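Local coordinates for protein seryl-tRNA synthetase (PDB 2DQ0) that catalyses the ATP-dependent attachment of serine to tRNA(Ser) through a seryl-adenylate, and probably also charges tRNA(Sec) with serine, at residues V305-Y310 / I324-E329; L204-E209 / F331-I336; S231-E236 / L348-A353. One frame throughout, in Å; residues are numbered along the deposited sequence.

Contact 1 (V305-Y310 / I324-E329); sequences VEQFVY and IRNAEE. With SSA (5'-O-(N-(L-seryl)-sulfamoyl)adenosine), chain G.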
loop_
_atom_site.group_PDB
_atom_site.type_symbol
_atom_site.label_atom_id
_atom_site.label_comp_id
_atom_site.label_asym_id
_atom_site.label_seq_id
_atom_site.Cartn_x
_atom_site.Cartn_y
_atom_site.Cartn_z
ATOM N N VAL A 305 -2.695 -13.709 -0.206
ATOM C CA VAL A 305 -3.224 -14.270 -1.437
ATOM C C VAL A 305 -4.655 -14.610 -1.028
ATOM O O VAL A 305 -4.866 -15.375 -0.081
ATOM C CB VAL A 305 -2.464 -15.545 -1.823
ATOM C CG1 VAL A 305 -3.122 -16.224 -3.022
ATOM C CG2 VAL A 305 -1.025 -15.196 -2.137
ATOM N N GLU A 306 -5.629 -14.044 -1.735
ATOM C CA GLU A 306 -7.039 -14.221 -1.387
ATOM C C GLU A 306 -7.941 -14.913 -2.404
ATOM O O GLU A 306 -7.860 -14.647 -3.602
ATOM C CB GLU A 306 -7.624 -12.834 -1.083
ATOM C CG GLU A 306 -9.109 -12.802 -0.786
ATOM C CD GLU A 306 -9.398 -13.041 0.669
ATOM O OE1 GLU A 306 -8.527 -13.613 1.350
ATOM O OE2 GLU A 306 -10.497 -12.662 1.127
ATOM N N GLN A 307 -8.826 -15.775 -1.906
ATOM C CA GLN A 307 -9.804 -16.473 -2.749
ATOM C C GLN A 307 -11.109 -15.689 -2.676
ATOM O O GLN A 307 -11.566 -15.347 -1.581
ATOM C CB GLN A 307 -10.130 -17.876 -2.217
ATOM C CG GLN A 307 -9.027 -18.918 -2.196
ATOM C CD GLN A 307 -9.512 -20.189 -1.523
ATOM O OE1 GLN A 307 -9.151 -20.496 -0.375
ATOM N NE2 GLN A 307 -10.363 -20.922 -2.221
ATOM N N PHE A 308 -11.723 -15.406 -3.820
ATOM C CA PHE A 308 -13.010 -14.716 -3.801
ATOM C C PHE A 308 -13.904 -15.379 -4.832
ATOM O O PHE A 308 -13.464 -15.684 -5.950
ATOM C CB PHE A 308 -12.846 -13.242 -4.098
ATOM C CG PHE A 308 -14.089 -12.424 -3.840
ATOM C CD1 PHE A 308 -15.155 -12.427 -4.754
ATOM C CD2 PHE A 308 -14.169 -11.601 -2.709
ATOM C CE1 PHE A 308 -16.271 -11.615 -4.544
ATOM C CE2 PHE A 308 -15.277 -10.788 -2.488
ATOM C CZ PHE A 308 -16.336 -10.789 -3.408
ATOM N N VAL A 309 -15.163 -15.585 -4.438
ATOM C CA VAL A 309 -16.165 -16.275 -5.242
ATOM C C VAL A 309 -17.532 -15.615 -5.393
ATOM O O VAL A 309 -18.130 -15.116 -4.428
ATOM C CB VAL A 309 -16.412 -17.688 -4.663
ATOM C CG1 VAL A 309 -17.549 -18.376 -5.393
ATOM C CG2 VAL A 309 -15.149 -18.514 -4.771
ATOM N N TYR A 310 -18.021 -15.629 -6.632
ATOM C CA TYR A 310 -19.342 -15.114 -6.967
ATOM C C TYR A 310 -20.050 -16.366 -7.430
ATOM O O TYR A 310 -19.611 -16.986 -8.393
ATOM C CB TYR A 310 -19.308 -14.157 -8.153
ATOM C CG TYR A 310 -18.698 -12.803 -7.919
ATOM C CD1 TYR A 310 -17.311 -12.628 -7.895
ATOM C CD2 TYR A 310 -19.505 -11.673 -7.798
ATOM C CE1 TYR A 310 -16.749 -11.356 -7.768
ATOM C CE2 TYR A 310 -18.948 -10.394 -7.669
ATOM C CZ TYR A 310 -17.571 -10.246 -7.657
ATOM O OH TYR A 310 -17.022 -8.984 -7.546
ATOM N N ILE A 324 -12.538 -23.377 1.965
ATOM C CA ILE A 324 -11.858 -23.716 3.222
ATOM C C ILE A 324 -10.940 -24.935 3.006
ATOM O O ILE A 324 -9.853 -25.014 3.583
ATOM C CB ILE A 324 -12.865 -24.004 4.390
ATOM C CG1 ILE A 324 -12.111 -24.252 5.700
ATOM C CG2 ILE A 324 -13.714 -25.219 4.074
ATOM C CD1 ILE A 324 -11.339 -23.062 6.242
ATOM N N ARG A 325 -11.367 -25.866 2.153
ATOM C CA ARG A 325 -10.567 -27.051 1.871
ATOM C C ARG A 325 -9.373 -26.637 1.034
ATOM O O ARG A 325 -8.293 -27.239 1.113
ATOM C CB ARG A 325 -11.379 -28.097 1.106
ATOM C CG ARG A 325 -12.623 -28.609 1.821
ATOM C CD ARG A 325 -12.318 -29.734 2.791
ATOM N NE ARG A 325 -13.509 -30.186 3.516
ATOM C CZ ARG A 325 -13.501 -31.179 4.406
ATOM N NH1 ARG A 325 -12.365 -31.824 4.680
ATOM N NH2 ARG A 325 -14.623 -31.527 5.030
ATOM N N ASN A 326 -9.569 -25.615 0.212
ATOM C CA ASN A 326 -8.480 -25.130 -0.627
ATOM C C ASN A 326 -7.395 -24.582 0.275
ATOM O O ASN A 326 -6.220 -24.817 0.018
ATOM C CB ASN A 326 -8.965 -24.046 -1.596
ATOM C CG ASN A 326 -9.742 -24.613 -2.771
ATOM O OD1 ASN A 326 -10.328 -23.871 -3.548
ATOM N ND2 ASN A 326 -9.748 -25.930 -2.901
ATOM N N ALA A 327 -7.781 -23.862 1.335
ATOM C CA ALA A 327 -6.791 -23.322 2.279
ATOM C C ALA A 327 -6.182 -24.457 3.092
ATOM O O ALA A 327 -4.981 -24.464 3.334
ATOM C CB ALA A 327 -7.413 -22.315 3.203
ATOM N N GLU A 328 -7.002 -25.423 3.505
ATOM C CA GLU A 328 -6.496 -26.573 4.270
ATOM C C GLU A 328 -5.398 -27.313 3.520
ATOM O O GLU A 328 -4.422 -27.750 4.128
ATOM C CB GLU A 328 -7.618 -27.574 4.592
ATOM C CG GLU A 328 -8.609 -27.092 5.609
ATOM C CD GLU A 328 -9.633 -28.132 5.978
ATOM O OE1 GLU A 328 -9.241 -29.186 6.527
ATOM O OE2 GLU A 328 -10.835 -27.890 5.729
ATOM N N GLU A 329 -5.558 -27.455 2.201
ATOM C CA GLU A 329 -4.568 -28.163 1.397
ATOM C C GLU A 329 -3.227 -27.487 1.436
ATOM O O GLU A 329 -2.192 -28.157 1.534
ATOM C CB GLU A 329 -5.016 -28.279 -0.053
ATOM C CG GLU A 329 -5.971 -29.424 -0.332
ATOM C CD GLU A 329 -6.424 -29.442 -1.786
ATOM O OE1 GLU A 329 -5.551 -29.308 -2.669
ATOM O OE2 GLU A 329 -7.642 -29.592 -2.049
HETATM N N10 SSA G . -10.977 -11.396 3.344
HETATM C CA SSA G . -10.995 -12.283 4.522
HETATM C CB SSA G . -10.489 -13.657 4.174
HETATM O OG SSA G . -9.076 -13.675 3.947
HETATM C C9 SSA G . -10.150 -11.768 5.681
HETATM O O9 SSA G . -9.430 -10.782 5.550
HETATM N N8 SSA G . -10.252 -12.428 6.841
HETATM S S1 SSA G . -9.361 -11.990 8.104
HETATM O O1S SSA G . -9.780 -10.632 8.422
HETATM O O2S SSA G . -9.511 -13.054 9.089
HETATM O "O5'" SSA G . -7.898 -11.962 7.540
HETATM C "C5'" SSA G . -7.357 -13.134 6.962
HETATM C "C4'" SSA G . -6.058 -13.520 7.597
HETATM O "O4'" SSA G . -5.073 -12.485 7.412
HETATM C "C3'" SSA G . -6.037 -13.774 9.091
HETATM O "O3'" SSA G . -6.573 -15.052 9.366
HETATM C "C2'" SSA G . -4.537 -13.754 9.324
HETATM O "O2'" SSA G . -3.859 -14.890 8.845
HETATM C "C1'" SSA G . -4.144 -12.528 8.488
HETATM N N9 SSA G . -4.263 -11.257 9.196
HETATM C C8 SSA G . -5.398 -10.523 9.504
HETATM N N7 SSA G . -5.146 -9.418 10.157
HETATM C C5 SSA G . -3.761 -9.420 10.295
HETATM C C6 SSA G . -2.856 -8.519 10.916
HETATM N N6 SSA G . -3.245 -7.403 11.527
HETATM N N1 SSA G . -1.519 -8.809 10.863
HETATM C C2 SSA G . -1.130 -9.938 10.231
HETATM N N3 SSA G . -1.895 -10.868 9.615
HETATM C C4 SSA G . -3.207 -10.549 9.698
#
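The side-chain amides of Gln307 and Asn326 meet obliquely, their planes turned 34° apart, where strand 301-311 packs against helix 316-333. What Gln307 lays its amide against is chiefly the CB of Asn326: Gln307 NE2 lies 3.5 Å from Asn326 CB, and Gln307 OE1 is 3.8 Å from the same carbon. Beyond it, Gln307 OE1 comes within 4.0 Å of Ala327 N. Gln307 can span the gap because CG stands anti to the carbonyl carbon (chi1 -65°) and the chain runs straight on toward the helix. A third flat group, the Phe308 ring, has CD1 of Tyr310 at its edge, in plane, and packs against helix 254-259.

This strand and its antiparallel partner 273-282 form motif 2 of the class II synthetase core. One residue before Gln307, Glu306 sends its side chain into the active site, bent at chi2 (87°) to present both oxygens to the seryl part of the adenylate analogue. The serine hydroxyl OG of SSA donates to Glu306 OE1 at 2.7 Å, and N10 of SSA donates to Glu306 OE2 at 2.6 Å. Amino group and hydroxyl are thus held by one carboxylate, a two-point grip suited to recognising serine, while next along the strand the uncharged Gln307 amide packs on CB of Asn326.

Contact 2 (L204-E209 / F331-I336); sequences LDRLIE and FQELEI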
loop_
_atom_site.group_PDB
_atom_site.type_symbol
_atom_site.label_atom_id
_atom_site.label_comp_id
_atom_site.label_asym_id
_atom_site.label_seq_id
_atom_site.Cartn_x
_atom_site.Cartn_y
_atom_site.Cartn_z
ATOM N N LEU A 204 -0.722 -18.776 -5.031
ATOM C CA LEU A 204 -1.153 -18.329 -6.339
ATOM C C LEU A 204 -1.241 -19.471 -7.346
ATOM O O LEU A 204 -2.250 -19.620 -8.024
ATOM C CB LEU A 204 -0.179 -17.277 -6.841
ATOM C CG LEU A 204 -0.777 -16.075 -7.545
ATOM C CD1 LEU A 204 -2.113 -15.670 -6.919
ATOM C CD2 LEU A 204 0.223 -14.948 -7.435
ATOM N N ASP A 205 -0.183 -20.272 -7.428
ATOM C CA ASP A 205 -0.121 -21.387 -8.364
ATOM C C ASP A 205 -1.226 -22.412 -8.160
ATOM O O ASP A 205 -1.932 -22.804 -9.096
ATOM C CB ASP A 205 1.243 -22.083 -8.262
ATOM C CG ASP A 205 2.337 -21.353 -9.032
ATOM O OD1 ASP A 205 2.052 -20.361 -9.750
ATOM O OD2 ASP A 205 3.502 -21.775 -8.924
ATOM N N ARG A 206 -1.378 -22.846 -6.925
ATOM C CA ARG A 206 -2.378 -23.833 -6.625
ATOM C C ARG A 206 -3.809 -23.388 -6.929
ATOM O O ARG A 206 -4.575 -24.164 -7.488
ATOM C CB ARG A 206 -2.256 -24.262 -5.170
ATOM C CG ARG A 206 -1.996 -25.733 -5.021
ATOM C CD ARG A 206 -0.680 -26.090 -5.640
ATOM N NE ARG A 206 -0.063 -27.212 -4.948
ATOM C CZ ARG A 206 1.208 -27.569 -5.115
ATOM N NH1 ARG A 206 1.999 -26.899 -5.961
ATOM N NH2 ARG A 206 1.705 -28.578 -4.410
ATOM N N LEU A 207 -4.185 -22.167 -6.558
ATOM C CA LEU A 207 -5.538 -21.706 -6.842
ATOM C C LEU A 207 -5.720 -21.602 -8.347
ATOM O O LEU A 207 -6.803 -21.895 -8.869
ATOM C CB LEU A 207 -5.829 -20.359 -6.187
ATOM C CG LEU A 207 -6.410 -20.439 -4.772
ATOM C CD1 LEU A 207 -7.799 -21.046 -4.842
ATOM C CD2 LEU A 207 -5.521 -21.262 -3.863
ATOM N N ILE A 208 -4.661 -21.198 -9.047
ATOM C CA ILE A 208 -4.726 -21.109 -10.504
ATOM C C ILE A 208 -4.983 -22.497 -11.101
ATOM O O ILE A 208 -5.793 -22.645 -12.009
ATOM C CB ILE A 208 -3.436 -20.543 -11.106
ATOM C CG1 ILE A 208 -3.367 -19.038 -10.868
ATOM C CG2 ILE A 208 -3.404 -20.790 -12.595
ATOM C CD1 ILE A 208 -2.134 -18.408 -11.474
ATOM N N GLU A 209 -4.301 -23.519 -10.602
ATOM C CA GLU A 209 -4.552 -24.857 -11.120
ATOM C C GLU A 209 -6.029 -25.239 -10.888
ATOM O O GLU A 209 -6.612 -25.962 -11.686
ATOM C CB GLU A 209 -3.658 -25.899 -10.435
ATOM C CG GLU A 209 -2.176 -25.597 -10.438
ATOM C CD GLU A 209 -1.389 -26.521 -9.508
ATOM O OE1 GLU A 209 -0.168 -26.296 -9.332
ATOM O OE2 GLU A 209 -1.993 -27.472 -8.951
ATOM N N PHE A 331 -1.881 -25.548 3.782
ATOM C CA PHE A 331 -1.188 -25.758 5.038
ATOM C C PHE A 331 -0.757 -27.194 5.253
ATOM O O PHE A 331 0.232 -27.449 5.942
ATOM C CB PHE A 331 -2.019 -25.207 6.189
ATOM C CG PHE A 331 -1.998 -23.703 6.244
ATOM C CD1 PHE A 331 -1.047 -23.034 7.038
ATOM C CD2 PHE A 331 -2.864 -22.949 5.419
ATOM C CE1 PHE A 331 -0.948 -21.636 7.013
ATOM C CE2 PHE A 331 -2.781 -21.558 5.378
ATOM C CZ PHE A 331 -1.817 -20.884 6.181
ATOM N N GLN A 332 -1.469 -28.140 4.651
ATOM C CA GLN A 332 -1.037 -29.528 4.759
ATOM C C GLN A 332 0.269 -29.684 3.959
ATOM O O GLN A 332 1.229 -30.293 4.450
ATOM C CB GLN A 332 -2.108 -30.482 4.251
ATOM C CG GLN A 332 -3.333 -30.495 5.131
ATOM C CD GLN A 332 -4.446 -31.346 4.572
ATOM O OE1 GLN A 332 -5.558 -31.356 5.098
ATOM N NE2 GLN A 332 -4.156 -32.066 3.506
ATOM N N GLU A 333 0.338 -29.114 2.754
ATOM C CA GLU A 333 1.580 -29.215 1.977
ATOM C C GLU A 333 2.727 -28.500 2.717
ATOM O O GLU A 333 3.891 -28.917 2.663
ATOM C CB GLU A 333 1.394 -28.632 0.570
ATOM C CG GLU A 333 0.306 -29.359 -0.246
ATOM C CD GLU A 333 0.511 -29.287 -1.761
ATOM O OE1 GLU A 333 -0.207 -28.516 -2.442
ATOM O OE2 GLU A 333 1.398 -30.011 -2.265
ATOM N N LEU A 334 2.381 -27.418 3.410
ATOM C CA LEU A 334 3.331 -26.636 4.182
ATOM C C LEU A 334 3.677 -27.394 5.474
ATOM O O LEU A 334 4.490 -26.931 6.284
ATOM C CB LEU A 334 2.710 -25.277 4.509
ATOM C CG LEU A 334 3.231 -24.041 3.782
ATOM C CD1 LEU A 334 3.993 -24.438 2.573
ATOM C CD2 LEU A 334 2.090 -23.124 3.431
ATOM N N GLU A 335 3.044 -28.556 5.648
ATOM C CA GLU A 335 3.257 -29.420 6.809
ATOM C C GLU A 335 2.998 -28.665 8.117
ATOM O O GLU A 335 3.821 -28.690 9.046
ATOM C CB GLU A 335 4.690 -29.971 6.807
ATOM C CG GLU A 335 5.117 -30.706 5.536
ATOM C CD GLU A 335 6.601 -31.079 5.537
ATOM O OE1 GLU A 335 7.227 -31.132 4.446
ATOM O OE2 GLU A 335 7.149 -31.326 6.637
ATOM N N ILE A 336 1.853 -27.994 8.187
ATOM C CA ILE A 336 1.505 -27.243 9.387
ATOM C C ILE A 336 0.277 -27.833 10.068
ATOM O O ILE A 336 -0.842 -27.738 9.554
ATOM C CB ILE A 336 1.234 -25.744 9.080
ATOM C CG1 ILE A 336 2.467 -25.108 8.419
ATOM C CG2 ILE A 336 0.929 -24.997 10.386
ATOM C CD1 ILE A 336 3.718 -25.043 9.324
#
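A side-on salt bridge between Arg206 and Glu333 joins the C-terminal turns of two helices of the class II core: helix 190-209, the motif 1 helix of the dimer interface, and helix 316-333, which ends in a Schellman motif. In that motif the chain leaves helical geometry at Glu335, whose phi is positive; Ile336 N returns to Phe331 O and Glu335 N to Gln332 O, both at 2.8 Å. Glu333, the last helical residue, reaches out just before this turn.

The two side chains come from opposite directions. Arg206 is bent at chi2 (63°) and again at chi3, which swings the NE edge of its guanidinium round to the carboxylate. Arg206 NE donates to Glu333 OE1 at 2.8 Å, and Arg206 NH2 to Glu333 OE2 at 2.6 Å, one bond to each oxygen, both on the syn side, though NH2 also lies 2.7 Å from Glu333 OE1. The fit is not flat: guanidinium and carboxylate planes are 43° apart, and the NE bond is bent to 131° at its hydrogen. Val433 packs on both partners and Phe202 on Glu333, while on helix 190-209 Leu204 and Ile208 pack against Leu197 and Ile194 of the second subunit.

The arginine probably offsets the negative charge of the Glu333 carboxylate. With an alanine in place of Arg206, Glu333 would lose both of these donors, and its carboxylate is likely to be left without its counter-charge and set free to turn. The like-charged Glu209 is not in contact with it: Glu209 OE2 stays 6.8 Å from Glu333 OE1.

Contact 3 (S231-E236 / L348-A353); sequences SFEDFE and LGYVAA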
loop_
_atom_site.group_PDB
_atom_site.type_symbol
_atom_site.label_atom_id
_atom_site.label_comp_id
_atom_site.label_asym_id
_atom_site.label_seq_id
_atom_site.Cartn_x
_atom_site.Cartn_y
_atom_site.Cartn_z
ATOM N N SER A 231 -18.838 -3.790 7.700
ATOM C CA SER A 231 -19.670 -2.947 8.534
ATOM C C SER A 231 -18.944 -1.631 8.764
ATOM O O SER A 231 -17.708 -1.568 8.760
ATOM C CB SER A 231 -19.996 -3.630 9.868
ATOM O OG SER A 231 -18.832 -3.899 10.609
ATOM N N PHE A 232 -19.727 -0.581 8.945
ATOM C CA PHE A 232 -19.194 0.746 9.143
ATOM C C PHE A 232 -18.224 0.892 10.312
ATOM O O PHE A 232 -17.404 1.805 10.314
ATOM C CB PHE A 232 -20.357 1.727 9.258
ATOM C CG PHE A 232 -21.154 1.854 7.989
ATOM C CD1 PHE A 232 -20.584 2.406 6.855
ATOM C CD2 PHE A 232 -22.461 1.410 7.925
ATOM C CE1 PHE A 232 -21.309 2.510 5.678
ATOM C CE2 PHE A 232 -23.191 1.510 6.747
ATOM C CZ PHE A 232 -22.618 2.059 5.625
ATOM N N GLU A 233 -18.297 -0.003 11.295
ATOM C CA GLU A 233 -17.385 0.073 12.437
ATOM C C GLU A 233 -15.933 -0.061 11.979
ATOM O O GLU A 233 -15.020 0.487 12.608
ATOM C CB GLU A 233 -17.694 -1.018 13.463
ATOM C CG GLU A 233 -19.025 -0.848 14.160
ATOM C CD GLU A 233 -20.085 -1.789 13.611
ATOM O OE1 GLU A 233 -20.252 -1.833 12.370
ATOM O OE2 GLU A 233 -20.751 -2.483 14.417
ATOM N N ASP A 234 -15.728 -0.789 10.881
ATOM C CA ASP A 234 -14.393 -0.992 10.343
ATOM C C ASP A 234 -13.662 0.315 9.997
ATOM O O ASP A 234 -12.428 0.355 10.073
ATOM C CB ASP A 234 -14.445 -1.893 9.108
ATOM C CG ASP A 234 -14.391 -3.374 9.450
ATOM O OD1 ASP A 234 -14.218 -4.177 8.515
ATOM O OD2 ASP A 234 -14.526 -3.743 10.634
ATOM N N PHE A 235 -14.401 1.370 9.622
ATOM C CA PHE A 235 -13.767 2.654 9.288
ATOM C C PHE A 235 -13.062 3.231 10.493
ATOM O O PHE A 235 -12.102 3.974 10.367
ATOM C CB PHE A 235 -14.772 3.702 8.780
ATOM C CG PHE A 235 -15.227 3.479 7.374
ATOM C CD1 PHE A 235 -16.426 2.816 7.111
ATOM C CD2 PHE A 235 -14.417 3.854 6.309
ATOM C CE1 PHE A 235 -16.807 2.519 5.801
ATOM C CE2 PHE A 235 -14.781 3.564 4.993
ATOM C CZ PHE A 235 -15.982 2.890 4.738
ATOM N N GLU A 236 -13.527 2.877 11.676
ATOM C CA GLU A 236 -12.899 3.397 12.875
ATOM C C GLU A 236 -11.768 2.474 13.346
ATOM O O GLU A 236 -10.685 2.927 13.711
ATOM C CB GLU A 236 -13.966 3.544 13.963
ATOM C CG GLU A 236 -13.574 4.387 15.159
ATOM C CD GLU A 236 -14.651 4.387 16.245
ATOM O OE1 GLU A 236 -14.404 4.962 17.331
ATOM O OE2 GLU A 236 -15.743 3.813 16.016
ATOM N N LEU A 348 -18.768 -14.075 15.260
ATOM C CA LEU A 348 -18.892 -14.132 13.815
ATOM C C LEU A 348 -18.658 -12.889 12.962
ATOM O O LEU A 348 -18.045 -12.986 11.887
ATOM C CB LEU A 348 -20.232 -14.764 13.433
ATOM C CG LEU A 348 -20.402 -15.050 11.927
ATOM C CD1 LEU A 348 -19.178 -15.809 11.402
ATOM C CD2 LEU A 348 -21.706 -15.839 11.675
ATOM N N GLY A 349 -19.122 -11.724 13.388
ATOM C CA GLY A 349 -18.893 -10.570 12.531
ATOM C C GLY A 349 -20.063 -10.337 11.589
ATOM O O GLY A 349 -20.760 -11.276 11.200
ATOM N N TYR A 350 -20.266 -9.078 11.217
ATOM C CA TYR A 350 -21.376 -8.659 10.373
ATOM C C TYR A 350 -21.559 -9.218 8.968
ATOM O O TYR A 350 -22.675 -9.499 8.550
ATOM C CB TYR A 350 -21.371 -7.131 10.275
ATOM C CG TYR A 350 -22.044 -6.440 11.433
ATOM C CD1 TYR A 350 -21.772 -6.832 12.745
ATOM C CD2 TYR A 350 -22.979 -5.415 11.220
ATOM C CE1 TYR A 350 -22.413 -6.237 13.819
ATOM C CE2 TYR A 350 -23.628 -4.804 12.289
ATOM C CZ TYR A 350 -23.338 -5.227 13.597
ATOM O OH TYR A 350 -23.970 -4.662 14.691
ATOM N N VAL A 351 -20.475 -9.387 8.231
ATOM C CA VAL A 351 -20.606 -9.825 6.858
ATOM C C VAL A 351 -20.971 -11.277 6.608
ATOM O O VAL A 351 -21.776 -11.573 5.723
ATOM C CB VAL A 351 -19.320 -9.507 6.075
ATOM C CG1 VAL A 351 -19.574 -9.689 4.589
ATOM C CG2 VAL A 351 -18.864 -8.087 6.389
ATOM N N ALA A 352 -20.407 -12.188 7.387
ATOM C CA ALA A 352 -20.662 -13.595 7.139
ATOM C C ALA A 352 -21.933 -14.197 7.706
ATOM O O ALA A 352 -22.472 -13.743 8.712
ATOM C CB ALA A 352 -19.465 -14.413 7.599
ATOM N N ALA A 353 -22.407 -15.227 7.022
ATOM C CA ALA A 353 -23.571 -15.983 7.464
ATOM C C ALA A 353 -22.998 -17.165 8.254
ATOM O O ALA A 353 -23.590 -17.625 9.221
ATOM C CB ALA A 353 -24.362 -16.495 6.267
#
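Tyr350 is met by Ser231 and Glu233 together. The methylene of Ser231 comes in obliquely beside the start of the ring, with Ser231 CB 3.7 Å from Tyr350 CD2 and 3.8 Å from Tyr350 CB. Farther out, Glu233 sets its carboxylate at a right angle to the ring plane: OE1 lies over one face, while Glu233 OE2 is nearest the phenol end, 3.9 Å from Tyr350 CZ. Val351 adds a looser touch, its CG2 4.5 Å from Ser231 N.

A weak hydrogen bond of 3.1 Å from Ser231 OG to Glu233 OE1 links the two residues that touch Tyr350; OG reaches it from a position between the backbone N and the carbonyl carbon (chi1 61°). Both belong to a type I beta turn, Ser231 to Asp234, closed by Asp234 N to Ser231 O at 3.0 Å, which leads into the short helix 234-237.

Across from it, 348-353 belongs to the loop joining strands 338-342 and 354-362 of the catalytic sheet. Gly349 has a positive phi at which a side chain would collide with the carbonyl of the residue before it, which calls for glycine.

The Tyr350 hydroxyl has its polar partners in the N-terminal tRNA-binding extension, bonding to Glu23 and Lys26, and Arg21 of the same extension bonds to Gly349 O. Toward the active site, the Val351 side chain stops about 9 Å short of the bound seryl-adenylate analogue and about 5 Å from that of Glu254.

Contacts 1 and 2 are neighbours, their centres 10 Å apart, and both use helix 316-333, contact 1 along its second half and contact 2 at its end. They touch through Leu207, whose CD1 packs 3.6 Å from Gln307 CG, so the motif 1 helix, the motif 2 strand and their covering helix form one continuous block running from the dimer interface to the serine site. Contact 3 lies 20 Å from contact 1 and 28 Å from contact 2, centre to centre, on the side facing the N-terminal extension. Along the chain the order is 204-209, 231-236, 305-310, 324-329, 331-336, 348-353: contact 1 nests within both others, while contacts 2 and 3 cross.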